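Long-range contact in flavodoxin (Lactobacillus reuteri, PDB 5VEG), which binds flavin mononucleotide and probably serves as a low-potential electron donor to redox enzymes, in association with a bacterial microcompartment: residues M30-N44 and D74-Y88. Numbering follows the deposited sequence.
Sequences MLTAHVVYATMTGNN and DFMKADILVVCAYTY. With FMN (flavin mononucleotide), chain D.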
loop_
_atom_site.group_PDB
_atom_site.type_symbol
_atom_site.label_atom_id
_atom_site.label_comp_id
_atom_site.label_asym_id
_atom_site.label_seq_id
_atom_site.Cartn_x
_atom_site.Cartn_y
_atom_site.Cartn_z
ATOM N N MET A 30 -15.120 7.971 -12.593
ATOM C CA MET A 30 -14.852 8.965 -11.558
ATOM C C MET A 30 -13.510 8.728 -10.832
ATOM O O MET A 30 -12.589 9.526 -10.969
ATOM C CB MET A 30 -16.003 8.990 -10.547
ATOM C CG MET A 30 -16.208 10.335 -9.872
ATOM S SD MET A 30 -17.526 10.304 -8.638
ATOM C CE MET A 30 -18.136 11.990 -8.744
ATOM N N LEU A 31 -13.389 7.650 -10.061
ATOM C CA LEU A 31 -12.243 7.481 -9.173
ATOM C C LEU A 31 -11.164 6.608 -9.801
ATOM O O LEU A 31 -11.457 5.590 -10.436
ATOM C CB LEU A 31 -12.671 6.875 -7.834
ATOM C CG LEU A 31 -13.379 7.815 -6.868
ATOM C CD1 LEU A 31 -13.721 7.100 -5.558
ATOM C CD2 LEU A 31 -12.533 9.040 -6.608
ATOM N N THR A 32 -9.911 7.018 -9.611
ATOM C CA THR A 32 -8.747 6.252 -10.019
ATOM C C THR A 32 -7.916 5.873 -8.793
ATOM O O THR A 32 -7.962 6.543 -7.754
ATOM C CB THR A 32 -7.869 7.042 -10.998
ATOM O OG1 THR A 32 -7.411 8.233 -10.351
ATOM C CG2 THR A 32 -8.666 7.427 -12.248
ATOM N N ALA A 33 -7.150 4.794 -8.934
ATOM C CA ALA A 33 -6.255 4.321 -7.893
ATOM C C ALA A 33 -5.019 3.726 -8.542
ATOM O O ALA A 33 -5.079 3.161 -9.636
ATOM C CB ALA A 33 -6.915 3.273 -6.988
ATOM N N HIS A 34 -3.892 3.873 -7.862
ATOM C CA HIS A 34 -2.657 3.207 -8.243
ATOM C C HIS A 34 -2.179 2.388 -7.050
ATOM O O HIS A 34 -1.979 2.937 -5.962
ATOM C CB HIS A 34 -1.607 4.226 -8.689
ATOM C CG HIS A 34 -0.534 3.643 -9.555
ATOM N ND1 HIS A 34 0.017 4.319 -10.626
ATOM C CD2 HIS A 34 0.099 2.448 -9.498
ATOM C CE1 HIS A 34 0.944 3.565 -11.190
ATOM N NE2 HIS A 34 1.011 2.422 -10.526
ATOM N N VAL A 35 -2.030 1.076 -7.247
ATOM C CA VAL A 35 -1.506 0.164 -6.227
ATOM C C VAL A 35 -0.118 -0.274 -6.657
ATOM O O VAL A 35 0.045 -0.896 -7.715
ATOM C CB VAL A 35 -2.419 -1.058 -6.018
ATOM C CG1 VAL A 35 -1.795 -2.022 -5.025
ATOM C CG2 VAL A 35 -3.797 -0.623 -5.541
ATOM N N VAL A 36 0.889 0.045 -5.858
ATOM C CA VAL A 36 2.223 -0.480 -6.112
ATOM C C VAL A 36 2.537 -1.535 -5.062
ATOM O O VAL A 36 2.096 -1.454 -3.909
ATOM C CB VAL A 36 3.314 0.610 -6.143
ATOM C CG1 VAL A 36 3.031 1.621 -7.280
ATOM C CG2 VAL A 36 3.419 1.310 -4.808
ATOM N N TYR A 37 3.310 -2.539 -5.466
ATOM C CA TYR A 37 3.710 -3.587 -4.538
ATOM C C TYR A 37 5.206 -3.819 -4.641
ATOM O O TYR A 37 5.829 -3.567 -5.681
ATOM C CB TYR A 37 2.955 -4.916 -4.784
ATOM C CG TYR A 37 3.179 -5.512 -6.164
ATOM C CD1 TYR A 37 4.241 -6.384 -6.411
ATOM C CD2 TYR A 37 2.325 -5.198 -7.219
ATOM C CE1 TYR A 37 4.449 -6.912 -7.677
ATOM C CE2 TYR A 37 2.522 -5.724 -8.477
ATOM C CZ TYR A 37 3.581 -6.571 -8.702
ATOM O OH TYR A 37 3.760 -7.089 -9.958
ATOM N N ALA A 38 5.779 -4.292 -3.539
ATOM C CA ALA A 38 7.126 -4.845 -3.538
ATOM C C ALA A 38 7.029 -6.283 -3.063
ATOM O O ALA A 38 6.298 -6.575 -2.111
ATOM C CB ALA A 38 8.071 -4.047 -2.645
ATOM N N THR A 39 7.739 -7.185 -3.734
ATOM C CA THR A 39 7.553 -8.580 -3.370
ATOM C C THR A 39 8.751 -9.402 -3.822
ATOM O O THR A 39 9.461 -9.039 -4.767
ATOM C CB THR A 39 6.249 -9.127 -3.961
ATOM O OG1 THR A 39 6.007 -10.439 -3.446
ATOM C CG2 THR A 39 6.308 -9.168 -5.491
ATOM N N MET A 40 8.962 -10.515 -3.125
ATOM C CA MET A 40 9.955 -11.502 -3.534
ATOM C C MET A 40 9.367 -12.893 -3.716
ATOM O O MET A 40 9.712 -13.575 -4.682
ATOM C CB MET A 40 11.106 -11.538 -2.529
ATOM C CG MET A 40 11.903 -10.255 -2.569
ATOM S SD MET A 40 13.558 -10.402 -1.886
ATOM C CE MET A 40 13.164 -11.321 -0.443
ATOM N N THR A 41 8.463 -13.320 -2.837
ATOM C CA THR A 41 7.835 -14.627 -2.972
ATOM C C THR A 41 6.341 -14.520 -3.246
ATOM O O THR A 41 5.621 -15.522 -3.135
ATOM C CB THR A 41 8.112 -15.479 -1.727
ATOM O OG1 THR A 41 8.044 -14.670 -0.545
ATOM C CG2 THR A 41 9.509 -16.091 -1.812
ATOM N N GLY A 42 5.859 -13.325 -3.610
ATOM C CA GLY A 42 4.529 -13.154 -4.144
ATOM C C GLY A 42 3.453 -12.781 -3.150
ATOM O O GLY A 42 2.344 -12.447 -3.577
ATOM N N ASN A 43 3.725 -12.849 -1.839
ATOM C CA ASN A 43 2.666 -12.603 -0.866
ATOM C C ASN A 43 2.133 -11.175 -0.969
ATOM O O ASN A 43 0.922 -10.958 -0.922
ATOM C CB ASN A 43 3.170 -12.885 0.558
ATOM C CG ASN A 43 3.316 -14.382 0.839
ATOM O OD1 ASN A 43 2.717 -15.212 0.156
ATOM N ND2 ASN A 43 4.132 -14.726 1.837
ATOM N N ASN A 44 3.022 -10.193 -1.093
ATOM C CA ASN A 44 2.586 -8.803 -1.163
ATOM C C ASN A 44 2.012 -8.438 -2.513
ATOM O O ASN A 44 1.224 -7.488 -2.598
ATOM C CB ASN A 44 3.743 -7.884 -0.816
ATOM C CG ASN A 44 3.959 -7.802 0.668
ATOM O OD1 ASN A 44 3.332 -6.989 1.339
ATOM N ND2 ASN A 44 4.831 -8.662 1.199
ATOM N N ASP A 74 4.383 9.356 -11.744
ATOM C CA ASP A 74 3.246 8.708 -12.402
ATOM C C ASP A 74 2.231 8.198 -11.393
ATOM O O ASP A 74 1.017 8.358 -11.586
ATOM C CB ASP A 74 3.740 7.571 -13.299
ATOM C CG ASP A 74 4.667 8.070 -14.401
ATOM O OD1 ASP A 74 4.321 9.084 -15.044
ATOM O OD2 ASP A 74 5.742 7.480 -14.613
ATOM N N PHE A 75 2.730 7.581 -10.318
ATOM C CA PHE A 75 1.907 7.054 -9.230
ATOM C C PHE A 75 0.927 8.092 -8.704
ATOM O O PHE A 75 -0.271 7.820 -8.553
ATOM C CB PHE A 75 2.852 6.580 -8.116
ATOM C CG PHE A 75 2.175 6.013 -6.895
ATOM C CD1 PHE A 75 1.540 4.780 -6.947
ATOM C CD2 PHE A 75 2.264 6.671 -5.669
ATOM C CE1 PHE A 75 0.948 4.237 -5.817
ATOM C CE2 PHE A 75 1.671 6.129 -4.521
ATOM C CZ PHE A 75 1.016 4.913 -4.605
ATOM N N MET A 76 1.420 9.299 -8.421
ATOM C CA MET A 76 0.623 10.308 -7.731
ATOM C C MET A 76 -0.540 10.828 -8.557
ATOM O O MET A 76 -1.332 11.620 -8.033
ATOM C CB MET A 76 1.508 11.485 -7.314
ATOM C CG MET A 76 2.099 12.254 -8.507
ATOM S SD MET A 76 2.840 13.794 -7.960
ATOM C CE MET A 76 1.383 14.712 -7.442
ATOM N N LYS A 77 -0.661 10.420 -9.827
ATOM C CA LYS A 77 -1.745 10.928 -10.659
ATOM C C LYS A 77 -3.088 10.303 -10.314
ATOM O O LYS A 77 -4.117 10.841 -10.730
ATOM C CB LYS A 77 -1.426 10.708 -12.149
ATOM C CG LYS A 77 -0.096 11.317 -12.602
ATOM C CD LYS A 77 -0.069 11.593 -14.099
ATOM C CE LYS A 77 1.257 12.217 -14.538
ATOM N NZ LYS A 77 2.273 11.203 -14.931
ATOM N N ALA A 78 -3.117 9.207 -9.551
ATOM C CA ALA A 78 -4.388 8.629 -9.123
ATOM C C ALA A 78 -4.977 9.395 -7.938
ATOM O O ALA A 78 -4.287 10.135 -7.231
ATOM C CB ALA A 78 -4.214 7.148 -8.745
ATOM N N ASP A 79 -6.284 9.216 -7.730
ATOM C CA ASP A 79 -6.934 9.801 -6.562
ATOM C C ASP A 79 -6.619 9.019 -5.285
ATOM O O ASP A 79 -6.548 9.612 -4.208
ATOM C CB ASP A 79 -8.449 9.838 -6.738
ATOM C CG ASP A 79 -8.881 10.470 -8.053
ATOM O OD1 ASP A 79 -8.444 11.598 -8.347
ATOM O OD2 ASP A 79 -9.656 9.817 -8.787
ATOM N N ILE A 80 -6.459 7.699 -5.393
ATOM C CA ILE A 80 -6.217 6.803 -4.261
ATOM C C ILE A 80 -4.859 6.145 -4.473
ATOM O O ILE A 80 -4.593 5.610 -5.556
ATOM C CB ILE A 80 -7.331 5.746 -4.134
ATOM C CG1 ILE A 80 -8.665 6.418 -3.782
ATOM C CG2 ILE A 80 -6.963 4.645 -3.088
ATOM C CD1 ILE A 80 -9.888 5.483 -3.871
ATOM N N LEU A 81 -3.994 6.208 -3.456
ATOM C CA LEU A 81 -2.630 5.691 -3.536
ATOM C C LEU A 81 -2.418 4.596 -2.491
ATOM O O LEU A 81 -2.704 4.805 -1.312
ATOM C CB LEU A 81 -1.615 6.812 -3.322
ATOM C CG LEU A 81 -1.935 8.071 -4.128
ATOM C CD1 LEU A 81 -1.091 9.234 -3.653
ATOM C CD2 LEU A 81 -1.724 7.781 -5.602
ATOM N N VAL A 82 -1.899 3.448 -2.922
ATOM C CA VAL A 82 -1.727 2.272 -2.071
ATOM C C VAL A 82 -0.333 1.707 -2.296
ATOM O O VAL A 82 0.083 1.525 -3.446
ATOM C CB VAL A 82 -2.795 1.192 -2.345
ATOM C CG1 VAL A 82 -2.536 -0.073 -1.483
ATOM C CG2 VAL A 82 -4.184 1.742 -2.076
ATOM N N VAL A 83 0.379 1.416 -1.197
ATOM C CA VAL A 83 1.628 0.650 -1.228
ATOM C C VAL A 83 1.441 -0.648 -0.443
ATOM O O VAL A 83 0.991 -0.633 0.711
ATOM C CB VAL A 83 2.810 1.456 -0.655
ATOM C CG1 VAL A 83 4.078 0.624 -0.676
ATOM C CG2 VAL A 83 3.028 2.774 -1.451
ATOM N N CYS A 84 1.801 -1.767 -1.064
ATOM C CA CYS A 84 1.797 -3.073 -0.418
ATOM C C CYS A 84 3.219 -3.614 -0.486
ATOM O O CYS A 84 3.694 -3.952 -1.569
ATOM C CB CYS A 84 0.813 -4.032 -1.095
ATOM S SG CYS A 84 -0.923 -3.474 -1.161
ATOM N N ALA A 85 3.908 -3.708 0.653
ATOM C CA ALA A 85 5.326 -4.039 0.601
ATOM C C ALA A 85 5.751 -4.855 1.813
ATOM O O ALA A 85 5.236 -4.669 2.919
ATOM C CB ALA A 85 6.200 -2.786 0.520
ATOM N N TYR A 86 6.743 -5.720 1.594
ATOM C CA TYR A 86 7.232 -6.613 2.638
ATOM C C TYR A 86 8.234 -5.896 3.538
ATOM O O TYR A 86 8.680 -4.776 3.263
ATOM C CB TYR A 86 7.892 -7.854 2.024
ATOM C CG TYR A 86 9.127 -7.538 1.191
ATOM C CD1 TYR A 86 10.379 -7.387 1.787
ATOM C CD2 TYR A 86 9.034 -7.384 -0.195
ATOM C CE1 TYR A 86 11.522 -7.090 1.013
ATOM C CE2 TYR A 86 10.160 -7.086 -0.970
ATOM C CZ TYR A 86 11.394 -6.940 -0.362
ATOM O OH TYR A 86 12.507 -6.641 -1.127
ATOM N N THR A 87 8.594 -6.581 4.621
ATOM C CA THR A 87 9.667 -6.206 5.526
ATOM C C THR A 87 10.689 -7.343 5.544
ATOM O O THR A 87 10.317 -8.523 5.515
ATOM C CB THR A 87 9.123 -5.952 6.941
ATOM O OG1 THR A 87 8.106 -4.932 6.904
ATOM C CG2 THR A 87 10.241 -5.520 7.866
ATOM N N TYR A 88 11.974 -6.996 5.586
ATOM C CA TYR A 88 13.049 -7.980 5.502
ATOM C C TYR A 88 14.065 -7.743 6.611
ATOM O O TYR A 88 14.020 -6.731 7.311
ATOM C CB TYR A 88 13.744 -7.926 4.136
ATOM C CG TYR A 88 14.057 -9.288 3.558
ATOM C CD1 TYR A 88 13.057 -10.233 3.386
ATOM C CD2 TYR A 88 15.348 -9.621 3.174
ATOM C CE1 TYR A 88 13.335 -11.474 2.854
ATOM C CE2 TYR A 88 15.641 -10.858 2.632
ATOM C CZ TYR A 88 14.632 -11.781 2.475
ATOM O OH TYR A 88 14.911 -13.016 1.937
HETATM N N1 FMN D . 8.726 -10.005 8.110
HETATM C C2 FMN D . 8.476 -8.969 8.986
HETATM O O2 FMN D . 7.319 -8.611 9.186
HETATM N N3 FMN D . 9.515 -8.347 9.647
HETATM C C4 FMN D . 10.817 -8.754 9.440
HETATM O O4 FMN D . 11.720 -8.178 10.037
HETATM C C4A FMN D . 11.085 -9.804 8.561
HETATM N N5 FMN D . 12.382 -10.232 8.334
HETATM C C5A FMN D . 12.601 -11.277 7.445
HETATM C C6 FMN D . 13.899 -11.738 7.196
HETATM C C7 FMN D . 14.115 -12.792 6.302
HETATM C C7M FMN D . 15.507 -13.295 6.030
HETATM C C8 FMN D . 13.038 -13.397 5.664
HETATM C C8M FMN D . 13.274 -14.534 4.707
HETATM C C9 FMN D . 11.743 -12.950 5.909
HETATM C C9A FMN D . 11.536 -11.886 6.788
HETATM N N10 FMN D . 10.249 -11.449 7.009
HETATM C C10 FMN D . 10.025 -10.424 7.900
HETATM C "C1'" FMN D . 9.107 -12.158 6.343
HETATM C "C2'" FMN D . 8.589 -11.606 5.021
HETATM O "O2'" FMN D . 8.237 -10.259 5.206
HETATM C "C3'" FMN D . 7.329 -12.407 4.749
HETATM O "O3'" FMN D . 7.630 -13.756 4.447
HETATM C "C4'" FMN D . 6.500 -11.828 3.620
HETATM O "O4'" FMN D . 5.316 -12.578 3.518
HETATM C "C5'" FMN D . 7.242 -11.942 2.299
HETATM O "O5'" FMN D . 6.486 -11.215 1.354
HETATM P P FMN D . 6.703 -11.446 -0.226
HETATM O O1P FMN D . 6.282 -12.862 -0.552
HETATM O O2P FMN D . 5.789 -10.462 -0.936
HETATM O O3P FMN D . 8.147 -11.274 -0.587
HETATM O O HOH W 1 -0.861 6.310 -11.813
#
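Thr-32 and Asp-79 open the pairing of two parallel strands. Thr-32 N gives a nearly straight bond to Asp-79 OD2 (2.9 Å), while Thr-32 OG1, turned between its own N and carbonyl carbon (chi1 61°), accepts from Asp-79 N (3.0 Å); two short polar side chains tie the strand beginnings together. Ladder bonds run on to Ala-38 N and Cys-84 O. Small Ala-33 lets Ile-80 lie close, and Val-35 lies alongside Val-82. On the other face, Phe-75 CD1 sits over the His-34 ring rim, 3.5 Å from CG, the planes inclined at 58°; His-34 NE2 hydrogen-bonds to Ser-65 OG. Val-36 CG1 touches the same CD1.

Thr-39 to Asn-44 form the flavodoxin phosphate loop. Thr-39 OG1 donates to FMN O2P and accepts from Gly-42 N; Asn-44 ND2 also reaches O2P (3.0 Å), its OD1 accepting from Ser-119 N. Tyr-86 turns its ring edge to Thr-39 N, Met-40 lies across it, and its OH hydrogen-bonds to Glu-96. Flexible, apolar Met-40 sets CE against Tyr-88 CZ (3.3 Å); the opposite face of the Tyr-88 ring lies over the flavin's dimethylbenzene end, CE1 3.4 Å from FMN C8. A serine for Tyr-88 would probably uncover that part of the flavin and leave the Met-40 methyl without this ring.

Strand 31-38 lies between 60-66 and 80-85, the latter central in the five-stranded parallel sheet (2-1-3-4-5) of the flavodoxin fold; helix 43-56 covers the Val-35 face, helix 130-141 the Val-83 face.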